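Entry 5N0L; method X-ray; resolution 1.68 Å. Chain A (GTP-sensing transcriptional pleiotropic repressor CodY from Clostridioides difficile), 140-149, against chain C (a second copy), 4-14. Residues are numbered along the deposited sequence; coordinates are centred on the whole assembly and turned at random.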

# COMPACT_ATOMS: atom_id res chain seq x y z
N ASN A 140 -0.31 -4.90 -37.52
CA ASN A 140 -0.27 -6.38 -37.77
C ASN A 140 -0.34 -7.09 -36.43
O ASN A 140 -0.47 -6.45 -35.32
CB ASN A 140 0.98 -6.60 -38.63
CG ASN A 140 2.28 -6.34 -37.91
OD1 ASN A 140 2.43 -6.61 -36.67
ND2 ASN A 140 3.28 -5.81 -38.65
N ASP A 141 -0.30 -8.40 -36.39
CA ASP A 141 -0.46 -9.15 -35.17
C ASP A 141 0.66 -8.92 -34.16
O ASP A 141 0.42 -9.13 -32.96
CB ASP A 141 -0.57 -10.70 -35.46
CG ASP A 141 -1.89 -11.09 -36.11
OD1 ASP A 141 -2.79 -10.22 -36.20
OD2 ASP A 141 -2.04 -12.28 -36.56
N ASP A 142 1.88 -8.63 -34.64
CA ASP A 142 3.03 -8.33 -33.80
C ASP A 142 2.68 -7.00 -33.04
O ASP A 142 3.04 -6.94 -31.90
CB ASP A 142 4.33 -8.20 -34.49
CG ASP A 142 4.80 -9.65 -34.98
OD1 ASP A 142 4.52 -10.65 -34.25
OD2 ASP A 142 5.49 -9.73 -35.98
N ASP A 143 2.17 -6.08 -33.78
CA ASP A 143 1.75 -4.72 -33.15
C ASP A 143 0.71 -4.97 -32.07
O ASP A 143 0.78 -4.36 -30.95
CB ASP A 143 1.20 -3.88 -34.20
CG ASP A 143 2.22 -3.42 -35.21
OD1 ASP A 143 3.42 -3.26 -34.96
OD2 ASP A 143 1.75 -3.22 -36.37
N LEU A 144 -0.22 -5.85 -32.34
CA LEU A 144 -1.24 -6.26 -31.38
C LEU A 144 -0.71 -6.93 -30.16
O LEU A 144 -1.24 -6.73 -29.05
CB LEU A 144 -2.39 -7.02 -32.04
CG LEU A 144 -3.23 -6.45 -33.16
CD1 LEU A 144 -4.44 -7.34 -33.59
CD2 LEU A 144 -3.78 -5.09 -32.76
N VAL A 145 0.35 -7.79 -30.30
CA VAL A 145 0.97 -8.38 -29.18
C VAL A 145 1.40 -7.22 -28.23
O VAL A 145 1.20 -7.35 -27.01
CB VAL A 145 2.20 -9.25 -29.53
CG1 VAL A 145 3.07 -9.65 -28.38
CG2 VAL A 145 1.59 -10.51 -30.23
N ILE A 146 2.12 -6.31 -28.79
CA ILE A 146 2.77 -5.22 -27.98
C ILE A 146 1.63 -4.41 -27.34
O ILE A 146 1.66 -4.13 -26.15
CB ILE A 146 3.68 -4.34 -28.79
CG1 ILE A 146 4.90 -5.22 -29.26
CG2 ILE A 146 4.15 -3.10 -28.02
CD1 ILE A 146 5.68 -4.54 -30.30
N ALA A 147 0.66 -4.10 -28.12
CA ALA A 147 -0.53 -3.30 -27.58
C ALA A 147 -1.26 -4.00 -26.53
O ALA A 147 -1.63 -3.38 -25.47
CB ALA A 147 -1.45 -2.88 -28.63
N GLU A 148 -1.54 -5.28 -26.68
CA GLU A 148 -2.29 -5.99 -25.74
C GLU A 148 -1.58 -6.28 -24.44
O GLU A 148 -2.24 -6.20 -23.33
CB GLU A 148 -2.91 -7.25 -26.32
CG GLU A 148 -3.96 -6.92 -27.34
CD GLU A 148 -4.75 -8.08 -27.87
OE1 GLU A 148 -4.56 -9.23 -27.35
OE2 GLU A 148 -5.58 -7.79 -28.78
N TYR A 149 -0.28 -6.61 -24.48
CA TYR A 149 0.39 -6.82 -23.31
C TYR A 149 0.56 -5.43 -22.58
O TYR A 149 0.48 -5.42 -21.35
CB TYR A 149 1.66 -7.61 -23.35
CG TYR A 149 2.91 -6.99 -23.59
CD1 TYR A 149 3.60 -6.23 -22.59
CD2 TYR A 149 3.61 -7.30 -24.78
CE1 TYR A 149 4.85 -5.75 -22.82
CE2 TYR A 149 4.84 -6.80 -25.00
CZ TYR A 149 5.49 -6.07 -24.02
OH TYR A 149 6.73 -5.60 -24.28
N MET C 4 -7.23 -15.75 -38.83
CA MET C 4 -6.88 -16.43 -37.55
C MET C 4 -5.62 -15.85 -37.00
O MET C 4 -4.60 -15.69 -37.72
CB MET C 4 -6.72 -17.93 -37.68
CG MET C 4 -6.39 -18.68 -36.40
SD MET C 4 -7.69 -18.56 -35.16
CE MET C 4 -9.18 -18.98 -36.07
N ALA C 5 -5.69 -15.47 -35.73
CA ALA C 5 -4.59 -14.69 -35.21
C ALA C 5 -3.33 -15.52 -35.16
O ALA C 5 -3.37 -16.74 -34.86
CB ALA C 5 -4.92 -14.30 -33.78
N SER C 6 -2.20 -14.86 -35.38
CA SER C 6 -0.89 -15.49 -35.27
C SER C 6 -0.69 -16.16 -33.93
O SER C 6 -1.20 -15.75 -32.88
CB SER C 6 0.23 -14.53 -35.60
OG SER C 6 0.12 -13.96 -36.84
N GLU C 7 0.08 -17.23 -33.94
CA GLU C 7 0.28 -18.04 -32.76
C GLU C 7 0.78 -17.17 -31.54
O GLU C 7 0.31 -17.33 -30.41
CB GLU C 7 1.25 -19.20 -33.08
CG GLU C 7 1.47 -20.12 -31.95
CD GLU C 7 2.18 -21.41 -32.37
OE1 GLU C 7 2.85 -21.34 -33.41
OE2 GLU C 7 2.06 -22.43 -31.62
N VAL C 8 1.75 -16.34 -31.79
CA VAL C 8 2.27 -15.41 -30.74
C VAL C 8 1.16 -14.56 -30.09
O VAL C 8 1.14 -14.42 -28.85
CB VAL C 8 3.47 -14.59 -31.21
CG1 VAL C 8 3.13 -13.64 -32.34
CG2 VAL C 8 4.22 -13.92 -30.03
N LEU C 9 0.25 -14.12 -30.92
CA LEU C 9 -0.89 -13.28 -30.41
C LEU C 9 -1.90 -14.14 -29.65
O LEU C 9 -2.45 -13.80 -28.52
CB LEU C 9 -1.49 -12.53 -31.57
CG LEU C 9 -2.70 -11.65 -31.26
CD1 LEU C 9 -2.31 -10.54 -30.15
CD2 LEU C 9 -3.16 -10.99 -32.55
N GLN C 10 -2.17 -15.37 -30.14
CA GLN C 10 -3.01 -16.26 -29.36
C GLN C 10 -2.44 -16.61 -27.96
O GLN C 10 -3.20 -16.75 -27.01
CB GLN C 10 -3.23 -17.65 -30.10
CG GLN C 10 -4.05 -17.47 -31.35
CD GLN C 10 -4.24 -18.82 -32.07
OE1 GLN C 10 -4.59 -19.80 -31.42
NE2 GLN C 10 -4.04 -18.86 -33.40
N LYS C 11 -1.13 -16.81 -27.88
CA LYS C 11 -0.47 -17.26 -26.68
C LYS C 11 -0.46 -16.05 -25.72
O LYS C 11 -0.72 -16.22 -24.52
CB LYS C 11 0.93 -17.71 -26.90
CG LYS C 11 0.94 -19.12 -27.74
CD LYS C 11 2.31 -19.73 -27.72
CE LYS C 11 2.18 -21.12 -28.46
NZ LYS C 11 3.56 -21.64 -28.62
N THR C 12 -0.18 -14.91 -26.31
CA THR C 12 -0.19 -13.59 -25.54
C THR C 12 -1.55 -13.35 -24.90
O THR C 12 -1.69 -13.05 -23.65
CB THR C 12 0.19 -12.48 -26.50
OG1 THR C 12 1.59 -12.56 -26.75
CG2 THR C 12 -0.08 -11.10 -25.80
N ARG C 13 -2.58 -13.59 -25.66
CA ARG C 13 -3.96 -13.54 -25.13
C ARG C 13 -4.31 -14.46 -24.00
O ARG C 13 -5.03 -14.05 -23.00
CB ARG C 13 -4.98 -13.57 -26.27
CG ARG C 13 -4.95 -12.38 -27.13
CD ARG C 13 -5.66 -12.55 -28.46
NE ARG C 13 -5.71 -11.26 -29.15
CZ ARG C 13 -6.22 -11.02 -30.33
NH1 ARG C 13 -6.66 -12.03 -31.16
NH2 ARG C 13 -6.22 -9.77 -30.77
N LYS C 14 -3.81 -15.70 -24.05
CA LYS C 14 -3.96 -16.64 -22.96
C LYS C 14 -3.23 -16.19 -21.71
O LYS C 14 -3.84 -16.27 -20.60
CB LYS C 14 -3.50 -18.08 -23.34
CG LYS C 14 -4.62 -18.89 -23.97
CD LYS C 14 -4.16 -20.31 -24.34
CE LYS C 14 -4.95 -20.88 -25.52
NZ LYS C 14 -4.26 -22.11 -26.01
O HOH W 1 -3.89 -12.91 -38.46

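The two helices run nearly parallel, their N-to-C directions 15° apart and their axes 9.0 Å apart at closest approach. Met C4 opens the contact through its backbone alone: water 1 donates to Met C4 O at 3.0 Å and to Asp A141 OD2 at 2.7 Å, bridging two acceptors that could not bond to each other directly. Ala C5 adds little buried area, but its carbonyl is put to use within its own chain, where Gln C10 NE2 donates to Ala C5 O at 2.7 Å.

Ser C6 stands at the N-cap of its helix, yet its side chain makes no capping bond. Instead its hydroxyl turns to the other chain: Ser C6 OG donates to Asp A141 OD2 at 2.8 Å, and the backbone Ser C6 N donates to the same Asp A141 OD2, also at 2.8 Å and with an N-H...O angle of 162°. With the water, a single carboxylate oxygen thus accepts three hydrogen bonds. A short polar residue suits this place, since its backbone and side-chain donors can converge on one acceptor.

Glu C7 points away and takes no part. Val C8, one position on, points toward chain A, and its CG1 meets Val A145 CG2 at 4.1 Å, a contact between compact branched side chains.

Leu C9 is the centre of the packing. Its side chain sits as a knob in a hole formed by Asp A141, Leu A144, Val A145 and Glu A148. Leu C9 CD1 lies 4.0 Å from Leu A144 CB and 3.9 Å from Val A145 CG2. The backbones draw close here, with 5.4 Å between Val A145 CA and Leu C9 CA; a flexible, branched apolar side chain can fill such a pocket, while the acidic residues contribute to its walls.

Gln C10 points away from chain A, and Lys C11 is out of reach. Thr C12 returns toward the partner, its OG1 3.6 Å from Val A145 CG1. Beside this apolar neighbour the hydroxyl is not left unsatisfied, because Thr C12 OG1 donates to Val C8 O at 2.8 Å, one turn back.

Arg C13 starts sideways, but its long side chain brings the guanidinium to Glu A148. Arg C13 NE donates to Glu A148 OE1 and Arg C13 NH2 to Glu A148 OE2, each at 2.9 Å: a two-pronged salt bridge in which the carboxylate meets the guanidinium edge, where the N-H groups point.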